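Local coordinates for protein A197 (Sulfolobus turreted icosahedral virus, PDB 2C0N) that has the GT-A fold and probably acts as a viral glycosyltransferase, transferring sugar from an activated donor to an acceptor, at residues Y82-G87 / G119-K124; I108-V113 / R161-S166; R2-I7 / K52-L57; I43-F48 / I131-F136. One frame throughout, in Å; residues are numbered along the deposited sequence.

Contact 1 (Y82-G87 / G119-K124); sequences YDVVCG and GFTFIK
K124, G87 and F122 give up the most surface where strands 84-88 and 120-124 run antiparallel. F122 pairs with V85 as a hydrogen-bonded pair: V85 N reaches F122 O at 2.9 Å, and F122 N returns an equally short, nearly straight bond to V85 O. With CG beside its own backbone N (chi1 -62°), the F122 ring presents its edge to V85 O, which lies in the ring plane. On the opposite face of the sheet V84 and T121 cross obliquely, CG1 to CG2 at 3.5 Å, while V84 and I123 point the same way, side by side. G87 closes one end. Its N donates to F120 O at 2.8 Å, almost along the C=O axis, and one water donates to both G87 O and F120 O. Having no side chain, G87 lets the F120 ring come in obliquely, CD2 to G87 CA at 3.5 Å. At the other end K124 N bonds D83 O in the carbonyl plane. K124 starts from the crowded chi1 position (74°) and then runs fully extended, passing D83 OD1 with CE and making a weak bond from NZ to Y82 O; NZ also bonds F78 O, and D83 OD2 is taken by R161 N. Strand 162-173 flanks strand 84-88, strand 56-60 flanks 120-124, where F120 and T121 form a classic bulge opposite F59, and F78 of helix 71-80 covers V85 and F122.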
loop_
_atom_site.group_PDB
_atom_site.type_symbol
_atom_site.label_atom_id
_atom_site.label_comp_id
_atom_site.label_asym_id
_atom_site.label_seq_id
_atom_site.Cartn_x
_atom_site.Cartn_y
_atom_site.Cartn_z
ATOM N N TYR A 82 -20.161 24.611 -7.616
ATOM C CA TYR A 82 -19.906 23.371 -8.350
ATOM C C TYR A 82 -20.206 22.131 -7.512
ATOM O O TYR A 82 -20.054 22.132 -6.285
ATOM C CB TYR A 82 -18.489 23.368 -8.924
ATOM C CG TYR A 82 -18.380 24.361 -10.021
ATOM C CD1 TYR A 82 -18.841 24.062 -11.301
ATOM C CD2 TYR A 82 -17.876 25.621 -9.784
ATOM C CE1 TYR A 82 -18.779 24.998 -12.324
ATOM C CE2 TYR A 82 -17.794 26.569 -10.797
ATOM C CZ TYR A 82 -18.253 26.248 -12.069
ATOM O OH TYR A 82 -18.204 27.198 -13.050
ATOM N N ASP A 83 -20.616 21.059 -8.193
ATOM C CA ASP A 83 -20.845 19.782 -7.534
ATOM C C ASP A 83 -19.645 18.848 -7.586
ATOM O O ASP A 83 -19.449 17.996 -6.705
ATOM C CB ASP A 83 -22.075 19.100 -8.159
ATOM C CG ASP A 83 -23.312 19.928 -8.080
ATOM O OD1 ASP A 83 -23.640 20.324 -6.955
ATOM O OD2 ASP A 83 -23.968 20.188 -9.131
ATOM N N VAL A 84 -18.870 18.945 -8.648
ATOM C CA VAL A 84 -17.788 17.994 -8.907
ATOM C C VAL A 84 -16.617 18.796 -9.434
ATOM O O VAL A 84 -16.799 19.690 -10.278
ATOM C CB VAL A 84 -18.188 16.980 -9.973
ATOM C CG1 VAL A 84 -17.001 16.100 -10.395
ATOM C CG2 VAL A 84 -19.370 16.144 -9.486
ATOM N N VAL A 85 -15.442 18.504 -8.905
ATOM C CA VAL A 85 -14.206 19.133 -9.353
ATOM C C VAL A 85 -13.273 18.014 -9.876
ATOM O O VAL A 85 -13.017 17.041 -9.166
ATOM C CB VAL A 85 -13.563 19.922 -8.224
ATOM C CG1 VAL A 85 -12.264 20.496 -8.663
ATOM C CG2 VAL A 85 -14.505 21.047 -7.766
ATOM N N CYS A 86 -12.811 18.173 -11.115
ATOM C CA CYS A 86 -12.050 17.130 -11.846
ATOM C C CYS A 86 -10.586 17.515 -11.943
ATOM O O CYS A 86 -10.275 18.656 -12.192
ATOM C CB CYS A 86 -12.543 17.011 -13.266
ATOM S SG CYS A 86 -14.289 16.680 -13.362
ATOM N N GLY A 87 -9.715 16.527 -11.739
ATOM C CA GLY A 87 -8.298 16.674 -11.994
ATOM C C GLY A 87 -7.839 16.016 -13.297
ATOM O O GLY A 87 -8.533 15.173 -13.928
ATOM N N GLY A 119 -11.447 9.049 -12.014
ATOM C CA GLY A 119 -10.190 8.621 -11.475
ATOM C C GLY A 119 -9.423 9.642 -10.667
ATOM O O GLY A 119 -8.377 9.326 -10.145
ATOM N N PHE A 120 -9.912 10.874 -10.617
ATOM C CA PHE A 120 -9.240 11.961 -9.899
ATOM C C PHE A 120 -10.253 13.054 -9.743
ATOM O O PHE A 120 -10.238 14.080 -10.455
ATOM C CB PHE A 120 -8.026 12.443 -10.710
ATOM C CG PHE A 120 -7.141 13.438 -9.993
ATOM C CD1 PHE A 120 -7.215 13.642 -8.634
ATOM C CD2 PHE A 120 -6.210 14.148 -10.716
ATOM C CE1 PHE A 120 -6.376 14.563 -8.010
ATOM C CE2 PHE A 120 -5.382 15.074 -10.100
ATOM C CZ PHE A 120 -5.459 15.249 -8.732
ATOM N N THR A 121 -11.182 12.842 -8.826
ATOM C CA THR A 121 -12.447 13.534 -8.911
ATOM C C THR A 121 -12.991 13.760 -7.512
ATOM O O THR A 121 -13.089 12.824 -6.735
ATOM C CB THR A 121 -13.454 12.686 -9.687
ATOM O OG1 THR A 121 -12.866 12.201 -10.900
ATOM C CG2 THR A 121 -14.695 13.453 -10.001
ATOM N N PHE A 122 -13.387 14.996 -7.209
ATOM C CA PHE A 122 -13.875 15.380 -5.914
ATOM C C PHE A 122 -15.354 15.685 -6.047
ATOM O O PHE A 122 -15.739 16.450 -6.912
ATOM C CB PHE A 122 -13.134 16.637 -5.445
ATOM C CG PHE A 122 -11.639 16.442 -5.287
ATOM C CD1 PHE A 122 -10.804 16.472 -6.394
ATOM C CD2 PHE A 122 -11.091 16.191 -4.048
ATOM C CE1 PHE A 122 -9.436 16.267 -6.274
ATOM C CE2 PHE A 122 -9.743 15.971 -3.914
ATOM C CZ PHE A 122 -8.903 16.015 -5.041
ATOM N N ILE A 123 -16.173 15.085 -5.180
ATOM C CA ILE A 123 -17.615 15.252 -5.272
ATOM C C ILE A 123 -18.163 15.692 -3.922
ATOM O O ILE A 123 -17.941 15.061 -2.913
ATOM C CB ILE A 123 -18.328 13.962 -5.719
ATOM C CG1 ILE A 123 -17.588 13.303 -6.895
ATOM C CG2 ILE A 123 -19.769 14.262 -5.991
ATOM C CD1 ILE A 123 -18.202 11.981 -7.346
ATOM N N LYS A 124 -18.934 16.768 -3.914
ATOM C CA LYS A 124 -19.414 17.260 -2.628
ATOM C C LYS A 124 -20.629 16.503 -2.077
ATOM O O LYS A 124 -21.525 16.060 -2.824
ATOM C CB LYS A 124 -19.675 18.771 -2.671
ATOM C CG LYS A 124 -20.878 19.259 -3.394
ATOM C CD LYS A 124 -20.923 20.786 -3.309
ATOM C CE LYS A 124 -22.083 21.415 -4.016
ATOM N NZ LYS A 124 -21.963 22.913 -4.166
HETATM O O HOH W 1 -10.525 13.283 -13.642
#

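Contact 2 (I108-V113 / R161-S166); sequences IFDGEV and RTYALS
Backbone bonds tie the short strand 111-112 antiparallel to strand 162-173. G111 and A164 make the hydrogen-bonded pair: A164 N to G111 O is 2.8 Å and G111 N to A164 O 3.1 Å. Beyond E112, V113 N reaches T162 O, but from 41° out of the carbonyl plane. Side-chain bonds follow at the other end, where D110 grips S166 twice: OD1 takes S166 N at 2.8 Å and OD2 takes the S166 hydroxyl OG at 2.7 Å, both from above the carboxylate plane. Aromatic contact comes from Y163, swung with CG anti to its N (chi1 -159°) so that its ring lies over G111, whose CA sits 4.0 Å from the ring centroid in a CH-pi contact. Apolar packing joins V113 CG1 to A164 CB at 3.7 Å and I108 CG2 to S166 CB. A water bridges E112 OE2, V113 O and T162 N. D110 thus receives the backbone N-H and hydroxyl of S166 where the chain turns its corner, consistent with an ionised carboxylate.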
loop_
_atom_site.group_PDB
_atom_site.type_symbol
_atom_site.label_atom_id
_atom_site.label_comp_id
_atom_site.label_asym_id
_atom_site.label_seq_id
_atom_site.Cartn_x
_atom_site.Cartn_y
_atom_site.Cartn_z
ATOM N N ILE A 108 -4.818 20.794 -21.275
ATOM C CA ILE A 108 -5.222 21.137 -19.912
ATOM C C ILE A 108 -5.738 22.563 -19.852
ATOM O O ILE A 108 -5.113 23.458 -20.377
ATOM C CB ILE A 108 -4.033 20.981 -18.926
ATOM C CG1 ILE A 108 -3.578 19.525 -18.891
ATOM C CG2 ILE A 108 -4.445 21.392 -17.523
ATOM C CD1 ILE A 108 -2.250 19.281 -18.171
ATOM N N PHE A 109 -6.890 22.762 -19.228
ATOM C CA PHE A 109 -7.404 24.116 -18.987
ATOM C C PHE A 109 -8.302 24.158 -17.749
ATOM O O PHE A 109 -8.891 23.102 -17.338
ATOM C CB PHE A 109 -8.182 24.618 -20.212
ATOM C CG PHE A 109 -9.414 23.825 -20.482
ATOM C CD1 PHE A 109 -10.598 24.125 -19.838
ATOM C CD2 PHE A 109 -9.380 22.759 -21.343
ATOM C CE1 PHE A 109 -11.735 23.388 -20.069
ATOM C CE2 PHE A 109 -10.516 22.002 -21.567
ATOM C CZ PHE A 109 -11.690 22.320 -20.930
ATOM N N ASP A 110 -8.394 25.363 -17.158
ATOM C CA ASP A 110 -9.353 25.630 -16.101
ATOM C C ASP A 110 -10.646 26.024 -16.734
ATOM O O ASP A 110 -10.696 27.007 -17.455
ATOM C CB ASP A 110 -8.952 26.808 -15.219
ATOM C CG ASP A 110 -7.856 26.472 -14.274
ATOM O OD1 ASP A 110 -8.069 25.624 -13.386
ATOM O OD2 ASP A 110 -6.761 27.079 -14.423
ATOM N N GLY A 111 -11.706 25.286 -16.439
ATOM C CA GLY A 111 -12.990 25.609 -17.003
ATOM C C GLY A 111 -14.044 24.584 -16.664
ATOM O O GLY A 111 -13.747 23.520 -16.151
ATOM N N GLU A 112 -15.291 24.956 -16.918
ATOM C CA GLU A 112 -16.416 24.046 -16.801
ATOM C C GLU A 112 -16.305 22.942 -17.861
ATOM O O GLU A 112 -15.942 23.200 -19.012
ATOM C CB GLU A 112 -17.754 24.808 -16.940
ATOM C CG GLU A 112 -18.919 24.031 -16.282
ATOM C CD GLU A 112 -20.258 24.636 -16.487
ATOM O OE1 GLU A 112 -20.340 25.892 -16.650
ATOM O OE2 GLU A 112 -21.234 23.834 -16.488
ATOM N N VAL A 113 -16.623 21.711 -17.471
ATOM C CA VAL A 113 -16.598 20.564 -18.395
ATOM C C VAL A 113 -17.877 19.732 -18.224
ATOM O O VAL A 113 -18.645 19.991 -17.311
ATOM C CB VAL A 113 -15.341 19.668 -18.175
ATOM C CG1 VAL A 113 -14.047 20.426 -18.494
ATOM C CG2 VAL A 113 -15.277 19.115 -16.754
ATOM N N ARG A 161 -22.908 19.994 -11.763
ATOM C CA ARG A 161 -22.168 21.159 -12.232
ATOM C C ARG A 161 -20.697 20.857 -11.952
ATOM O O ARG A 161 -20.300 20.653 -10.805
ATOM C CB ARG A 161 -22.706 22.405 -11.560
ATOM C CG ARG A 161 -24.158 22.636 -12.063
ATOM C CD ARG A 161 -24.761 23.917 -11.767
ATOM N NE ARG A 161 -24.631 24.311 -10.366
ATOM C CZ ARG A 161 -25.543 24.994 -9.678
ATOM N NH1 ARG A 161 -26.708 25.343 -10.224
ATOM N NH2 ARG A 161 -25.284 25.308 -8.420
ATOM N N THR A 162 -19.927 20.756 -13.038
ATOM C CA THR A 162 -18.598 20.163 -13.041
ATOM C C THR A 162 -17.513 21.143 -13.561
ATOM O O THR A 162 -17.687 21.784 -14.587
ATOM C CB THR A 162 -18.560 18.853 -13.855
ATOM O OG1 THR A 162 -19.605 17.979 -13.404
ATOM C CG2 THR A 162 -17.200 18.128 -13.687
ATOM N N TYR A 163 -16.408 21.245 -12.818
ATOM C CA TYR A 163 -15.284 22.148 -13.162
ATOM C C TYR A 163 -13.990 21.356 -13.158
ATOM O O TYR A 163 -13.765 20.550 -12.241
ATOM C CB TYR A 163 -15.169 23.252 -12.124
ATOM C CG TYR A 163 -14.434 24.442 -12.628
ATOM C CD1 TYR A 163 -13.072 24.576 -12.431
ATOM C CD2 TYR A 163 -15.103 25.451 -13.317
ATOM C CE1 TYR A 163 -12.383 25.660 -12.912
ATOM C CE2 TYR A 163 -14.410 26.568 -13.800
ATOM C CZ TYR A 163 -13.043 26.649 -13.582
ATOM O OH TYR A 163 -12.315 27.714 -14.045
ATOM N N ALA A 164 -13.165 21.581 -14.178
ATOM C CA ALA A 164 -11.820 20.987 -14.282
ATOM C C ALA A 164 -10.790 22.057 -13.888
ATOM O O ALA A 164 -10.827 23.180 -14.387
ATOM C CB ALA A 164 -11.565 20.491 -15.684
ATOM N N LEU A 165 -9.943 21.721 -12.915
ATOM C CA LEU A 165 -8.869 22.615 -12.455
ATOM C C LEU A 165 -7.541 22.196 -13.030
ATOM O O LEU A 165 -7.084 21.090 -12.785
ATOM C CB LEU A 165 -8.735 22.595 -10.929
ATOM C CG LEU A 165 -9.883 23.165 -10.085
ATOM C CD1 LEU A 165 -9.637 22.873 -8.638
ATOM C CD2 LEU A 165 -10.054 24.652 -10.284
ATOM N N SER A 166 -6.885 23.082 -13.767
ATOM C CA SER A 166 -5.536 22.813 -14.214
ATOM C C SER A 166 -4.521 22.608 -13.081
ATOM O O SER A 166 -3.435 22.038 -13.305
ATOM C CB SER A 166 -5.049 23.902 -15.134
ATOM O OG SER A 166 -4.924 25.101 -14.406
HETATM O O HOH W 2 -20.981 21.414 -15.727
#

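Contact 3 (R2-I7 / K52-L57); sequences RTLFFI and KDYDTL. With SO4 (sulfate ion), chain D.
R2 O sits at the start of this parallel pairing and accepts two bonds, from D55 N at 2.8 Å in the carbonyl plane and from T56 N at 3.2 Å above it. D55 answers with its side chain: OD2 uses its anti lone pair to take R2 N at 2.8 Å. One step on, L4 N meets T56 O at 3.0 Å, almost along the C=O axis, and T3 and T56 lie side by side. Around this backbone core, Y54 stands up with R2 CG against CD2 at 3.6 Å and L4 CD2 over one ring face, 4.3 Å from the centroid. F6 crosses L57 at about a right angle, CD1 to CD2. Further out, the bent R2 chain sends NE and NH2 to two oxygens of a sulfate, probably from the crystallisation liquor, with NH2 to O3 at 2.9 Å. E27 holds both R2 NH1 and Y54 OH, and H198 of the second subunit, part of a probable histidine tag, gives its N to Y54 OH. The sulfate is consistent with R2 offering positive charge at the surface, partly offset, probably, by the carboxylate of E27.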
loop_
_atom_site.group_PDB
_atom_site.type_symbol
_atom_site.label_atom_id
_atom_site.label_comp_id
_atom_site.label_asym_id
_atom_site.label_seq_id
_atom_site.Cartn_x
_atom_site.Cartn_y
_atom_site.Cartn_z
ATOM N N ARG A 2 -13.234 18.453 4.719
ATOM C CA ARG A 2 -12.622 17.175 5.023
ATOM C C ARG A 2 -12.975 16.151 3.953
ATOM O O ARG A 2 -14.139 15.902 3.672
ATOM C CB ARG A 2 -13.036 16.653 6.392
ATOM C CG ARG A 2 -12.169 15.481 6.816
ATOM C CD ARG A 2 -12.219 15.179 8.262
ATOM N NE ARG A 2 -11.610 16.249 9.020
ATOM C CZ ARG A 2 -10.305 16.476 9.168
ATOM N NH1 ARG A 2 -9.388 15.682 8.629
ATOM N NH2 ARG A 2 -9.915 17.521 9.872
ATOM N N THR A 3 -11.939 15.557 3.382
ATOM C CA THR A 3 -12.051 14.710 2.208
ATOM C C THR A 3 -11.696 13.280 2.559
ATOM O O THR A 3 -10.668 13.025 3.211
ATOM C CB THR A 3 -11.106 15.228 1.125
ATOM O OG1 THR A 3 -11.436 16.598 0.856
ATOM C CG2 THR A 3 -11.202 14.428 -0.146
ATOM N N LEU A 4 -12.547 12.367 2.106
ATOM C CA LEU A 4 -12.321 10.954 2.206
ATOM C C LEU A 4 -12.076 10.405 0.802
ATOM O O LEU A 4 -12.955 10.479 -0.090
ATOM C CB LEU A 4 -13.512 10.255 2.844
ATOM C CG LEU A 4 -13.329 8.785 3.222
ATOM C CD1 LEU A 4 -12.083 8.599 4.059
ATOM C CD2 LEU A 4 -14.524 8.321 3.973
ATOM N N PHE A 5 -10.868 9.875 0.615
ATOM C CA PHE A 5 -10.474 9.286 -0.661
ATOM C C PHE A 5 -10.942 7.830 -0.778
ATOM O O PHE A 5 -10.705 7.035 0.095
ATOM C CB PHE A 5 -8.959 9.341 -0.843
ATOM C CG PHE A 5 -8.456 10.690 -1.221
ATOM C CD1 PHE A 5 -8.427 11.710 -0.280
ATOM C CD2 PHE A 5 -8.030 10.960 -2.502
ATOM C CE1 PHE A 5 -7.982 12.970 -0.627
ATOM C CE2 PHE A 5 -7.586 12.214 -2.862
ATOM C CZ PHE A 5 -7.555 13.221 -1.897
ATOM N N PHE A 6 -11.561 7.488 -1.890
ATOM C CA PHE A 6 -11.942 6.111 -2.154
ATOM C C PHE A 6 -11.156 5.681 -3.367
ATOM O O PHE A 6 -11.231 6.313 -4.425
ATOM C CB PHE A 6 -13.436 5.990 -2.391
ATOM C CG PHE A 6 -14.260 6.111 -1.127
ATOM C CD1 PHE A 6 -14.578 7.344 -0.621
ATOM C CD2 PHE A 6 -14.650 4.982 -0.430
ATOM C CE1 PHE A 6 -15.301 7.467 0.557
ATOM C CE2 PHE A 6 -15.369 5.085 0.738
ATOM C CZ PHE A 6 -15.695 6.310 1.231
ATOM N N ILE A 7 -10.387 4.612 -3.191
ATOM C CA ILE A 7 -9.457 4.142 -4.189
ATOM C C ILE A 7 -9.874 2.736 -4.647
ATOM O O ILE A 7 -9.624 1.780 -3.934
ATOM C CB ILE A 7 -8.022 4.145 -3.612
ATOM C CG1 ILE A 7 -7.614 5.571 -3.190
ATOM C CG2 ILE A 7 -7.062 3.450 -4.643
ATOM C CD1 ILE A 7 -6.429 5.661 -2.176
ATOM N N LYS A 52 -20.449 11.069 8.247
ATOM C CA LYS A 52 -20.878 12.483 8.205
ATOM C C LYS A 52 -19.779 13.511 8.491
ATOM O O LYS A 52 -19.944 14.690 8.207
ATOM C CB LYS A 52 -22.042 12.728 9.177
ATOM C CG LYS A 52 -23.217 11.749 9.069
ATOM C CD LYS A 52 -23.601 11.450 7.627
ATOM C CE LYS A 52 -25.106 11.206 7.479
ATOM N NZ LYS A 52 -25.819 12.527 7.410
ATOM N N ASP A 53 -18.648 13.076 9.027
ATOM C CA ASP A 53 -17.534 13.997 9.221
ATOM C C ASP A 53 -16.831 14.386 7.941
ATOM O O ASP A 53 -16.088 15.384 7.895
ATOM C CB ASP A 53 -16.584 13.416 10.242
ATOM C CG ASP A 53 -17.140 13.563 11.607
ATOM O OD1 ASP A 53 -17.502 14.718 11.904
ATOM O OD2 ASP A 53 -17.314 12.554 12.323
ATOM N N TYR A 54 -17.132 13.658 6.881
ATOM C CA TYR A 54 -16.460 13.898 5.616
ATOM C C TYR A 54 -17.397 14.661 4.716
ATOM O O TYR A 54 -18.560 14.318 4.614
ATOM C CB TYR A 54 -15.973 12.578 5.010
ATOM C CG TYR A 54 -14.967 11.952 5.946
ATOM C CD1 TYR A 54 -15.369 11.058 6.906
ATOM C CD2 TYR A 54 -13.624 12.314 5.918
ATOM C CE1 TYR A 54 -14.458 10.507 7.809
ATOM C CE2 TYR A 54 -12.708 11.775 6.828
ATOM C CZ TYR A 54 -13.128 10.866 7.763
ATOM O OH TYR A 54 -12.236 10.325 8.701
ATOM N N ASP A 55 -16.862 15.707 4.092
ATOM C CA ASP A 55 -17.631 16.683 3.314
ATOM C C ASP A 55 -17.538 16.362 1.839
ATOM O O ASP A 55 -18.378 16.791 1.054
ATOM C CB ASP A 55 -17.032 18.086 3.457
ATOM C CG ASP A 55 -16.965 18.563 4.888
ATOM O OD1 ASP A 55 -17.976 18.461 5.599
ATOM O OD2 ASP A 55 -15.887 19.049 5.282
ATOM N N THR A 56 -16.443 15.705 1.460
ATOM C CA THR A 56 -16.090 15.500 0.079
ATOM C C THR A 56 -15.662 14.055 -0.126
ATOM O O THR A 56 -14.864 13.523 0.628
ATOM C CB THR A 56 -14.979 16.497 -0.342
ATOM O OG1 THR A 56 -15.476 17.842 -0.164
ATOM C CG2 THR A 56 -14.588 16.310 -1.789
ATOM N N LEU A 57 -16.226 13.435 -1.141
ATOM C CA LEU A 57 -15.814 12.105 -1.578
ATOM C C LEU A 57 -14.870 12.337 -2.734
ATOM O O LEU A 57 -15.286 12.890 -3.763
ATOM C CB LEU A 57 -17.028 11.310 -2.051
ATOM C CG LEU A 57 -16.880 9.781 -2.184
ATOM C CD1 LEU A 57 -18.210 9.139 -2.440
ATOM C CD2 LEU A 57 -15.966 9.440 -3.301
HETATM S S SO4 D . -12.897 19.933 9.297
HETATM O O1 SO4 D . -13.642 21.111 9.710
HETATM O O2 SO4 D . -12.706 20.026 7.867
HETATM O O3 SO4 D . -11.631 19.908 10.008
HETATM O O4 SO4 D . -13.620 18.688 9.592
#

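Contact 4 (I43-F48 / I131-F136); sequences IALDMF and IKRPAF
L45 leaves helix 37-50 pointing at the loop 131-136. Its CB lies at the edge of the F136 ring, near the ring plane, 4.3 Å from CE1. CG stands anti to the backbone N (chi1 -176°), which carries it outward to within 4.1 Å of R133 CD. From there CD2 forms the tip: it presses on A135 CB at 3.4 Å, tighter than usual for two carbons, touches R133 CD at 3.8 Å, and just meets I131 CD1. R133, bent at chi3, passes over this leucine to D46, where NH1 and OD1 form a salt bridge of 2.7 Å; the carboxylate is met from above its plane, 40° out, while OD1 lies close to the guanidinium plane. A water donates to D46 O and accepts a weak bond from R133 NH1. E42, one turn earlier, accepts from A135 N and F136 N beyond the cis R133-P134 peptide. Helix 37-50 is the crossover of a beta-alpha-beta unit joining parallel strands 28-31 and 56-60, as in the Rossmann-like half of GT-A folds.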
loop_
_atom_site.group_PDB
_atom_site.type_symbol
_atom_site.label_atom_id
_atom_site.label_comp_id
_atom_site.label_asym_id
_atom_site.label_seq_id
_atom_site.Cartn_x
_atom_site.Cartn_y
_atom_site.Cartn_z
ATOM N N ILE A 43 -20.398 1.039 -3.532
ATOM C CA ILE A 43 -20.019 0.755 -2.153
ATOM C C ILE A 43 -19.413 2.001 -1.526
ATOM O O ILE A 43 -19.764 2.376 -0.406
ATOM C CB ILE A 43 -19.000 -0.402 -2.115
ATOM C CG1 ILE A 43 -19.699 -1.718 -2.437
ATOM C CG2 ILE A 43 -18.281 -0.504 -0.738
ATOM C CD1 ILE A 43 -18.769 -2.831 -2.747
ATOM N N ALA A 44 -18.509 2.651 -2.258
ATOM C CA ALA A 44 -17.870 3.900 -1.783
ATOM C C ALA A 44 -18.916 4.947 -1.406
ATOM O O ALA A 44 -18.857 5.477 -0.308
ATOM C CB ALA A 44 -16.960 4.459 -2.817
ATOM N N LEU A 45 -19.850 5.241 -2.323
ATOM C CA LEU A 45 -20.979 6.160 -2.049
ATOM C C LEU A 45 -21.777 5.790 -0.790
ATOM O O LEU A 45 -22.056 6.627 0.048
ATOM C CB LEU A 45 -21.923 6.219 -3.244
ATOM C CG LEU A 45 -23.094 7.198 -3.153
ATOM C CD1 LEU A 45 -22.620 8.621 -2.808
ATOM C CD2 LEU A 45 -23.922 7.196 -4.443
ATOM N N ASP A 46 -22.131 4.522 -0.651
ATOM C CA ASP A 46 -22.823 4.057 0.551
ATOM C C ASP A 46 -22.057 4.295 1.849
ATOM O O ASP A 46 -22.639 4.697 2.857
ATOM C CB ASP A 46 -23.108 2.575 0.439
ATOM C CG ASP A 46 -24.210 2.272 -0.530
ATOM O OD1 ASP A 46 -24.931 3.196 -0.933
ATOM O OD2 ASP A 46 -24.347 1.076 -0.883
HETATM N N MSE A 47 -20.781 3.958 1.851
HETATM C CA MSE A 47 -19.947 4.184 3.019
HETATM C C MSE A 47 -19.805 5.700 3.293
HETATM O O MSE A 47 -20.008 6.155 4.404
HETATM C CB MSE A 47 -18.571 3.568 2.820
HETATM C CG MSE A 47 -18.558 2.009 2.830
HETATM SE SE MSE A 47 -16.758 1.380 2.446
HETATM C CE MSE A 47 -15.905 2.096 4.083
ATOM N N PHE A 48 -19.492 6.459 2.253
ATOM C CA PHE A 48 -19.305 7.910 2.398
ATOM C C PHE A 48 -20.496 8.589 3.021
ATOM O O PHE A 48 -20.333 9.403 3.944
ATOM C CB PHE A 48 -19.008 8.549 1.047
ATOM C CG PHE A 48 -18.978 10.033 1.102
ATOM C CD1 PHE A 48 -17.874 10.694 1.604
ATOM C CD2 PHE A 48 -20.071 10.775 0.695
ATOM C CE1 PHE A 48 -17.867 12.098 1.695
ATOM C CE2 PHE A 48 -20.052 12.175 0.758
ATOM C CZ PHE A 48 -18.971 12.829 1.268
ATOM N N ILE A 131 -28.782 12.854 -5.004
ATOM C CA ILE A 131 -28.878 12.120 -6.266
ATOM C C ILE A 131 -29.688 10.851 -6.052
ATOM O O ILE A 131 -29.810 10.345 -4.935
ATOM C CB ILE A 131 -27.529 11.796 -6.919
ATOM C CG1 ILE A 131 -26.665 10.974 -5.984
ATOM C CG2 ILE A 131 -26.850 13.120 -7.419
ATOM C CD1 ILE A 131 -25.290 10.659 -6.532
ATOM N N LYS A 132 -30.253 10.362 -7.135
ATOM C CA LYS A 132 -30.972 9.102 -7.061
ATOM C C LYS A 132 -29.927 8.002 -6.897
ATOM O O LYS A 132 -28.862 8.047 -7.551
ATOM C CB LYS A 132 -31.908 8.962 -8.265
ATOM C CG LYS A 132 -33.171 9.822 -8.085
ATOM C CD LYS A 132 -34.315 9.430 -8.982
ATOM C CE LYS A 132 -35.627 10.070 -8.523
ATOM N NZ LYS A 132 -36.825 9.427 -9.126
ATOM N N ARG A 133 -30.200 7.090 -5.940
ATOM C CA ARG A 133 -29.353 5.928 -5.641
ATOM C C ARG A 133 -30.060 4.634 -6.004
ATOM O O ARG A 133 -31.265 4.485 -5.727
ATOM C CB ARG A 133 -28.968 5.881 -4.157
ATOM C CG ARG A 133 -27.655 6.586 -3.813
ATOM C CD ARG A 133 -26.986 5.968 -2.549
ATOM N NE ARG A 133 -27.558 6.499 -1.312
ATOM C CZ ARG A 133 -27.454 5.946 -0.097
ATOM N NH1 ARG A 133 -26.773 4.821 0.108
ATOM N NH2 ARG A 133 -28.045 6.544 0.933
ATOM N N PRO A 134 -29.327 3.665 -6.591
ATOM C CA PRO A 134 -27.863 3.628 -6.791
ATOM C C PRO A 134 -27.387 4.510 -7.981
ATOM O O PRO A 134 -28.122 4.660 -8.969
ATOM C CB PRO A 134 -27.573 2.133 -7.031
ATOM C CG PRO A 134 -28.924 1.451 -7.183
ATOM C CD PRO A 134 -29.985 2.497 -7.198
ATOM N N ALA A 135 -26.164 5.046 -7.875
ATOM C CA ALA A 135 -25.651 6.177 -8.673
ATOM C C ALA A 135 -24.688 5.846 -9.830
ATOM O O ALA A 135 -24.506 6.647 -10.754
ATOM C CB ALA A 135 -24.930 7.144 -7.725
ATOM N N PHE A 136 -24.012 4.706 -9.737
ATOM C CA PHE A 136 -23.021 4.307 -10.743
ATOM C C PHE A 136 -23.456 3.036 -11.432
ATOM O O PHE A 136 -23.745 2.031 -10.788
ATOM C CB PHE A 136 -21.642 4.095 -10.107
ATOM C CG PHE A 136 -21.139 5.286 -9.403
ATOM C CD1 PHE A 136 -21.290 5.412 -8.041
ATOM C CD2 PHE A 136 -20.549 6.326 -10.112
ATOM C CE1 PHE A 136 -20.829 6.535 -7.398
ATOM C CE2 PHE A 136 -20.123 7.467 -9.466
ATOM C CZ PHE A 136 -20.263 7.565 -8.115
HETATM O O HOH W 3 -25.299 5.050 2.855
#

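Contacts 2, 1 and 3 follow one another across a single mixed sheet. Contact 1 joins contact 2 through strands 84-88 and 162-173, with probable hydrogen bonds D83 N to R161 O (2.7 Å) and C86 N to Y163 O (2.8 Å); it joins contact 3 through I123 N and L57 O (2.8 Å). Contact 4 lies off the sheet, F48 and A44 packing on contact 3, and its centre is about 24 Å from that of contact 2. Strand 56-60, shared by contact 3, runs into an Asp-Glu-Asp sequence around E62 that resembles the metal- and nucleotide-binding DXD motif of GT-A enzymes. The nickel (H198, H200) sits in the six-histidine C-terminal run, evidently a purification tag, not at that motif.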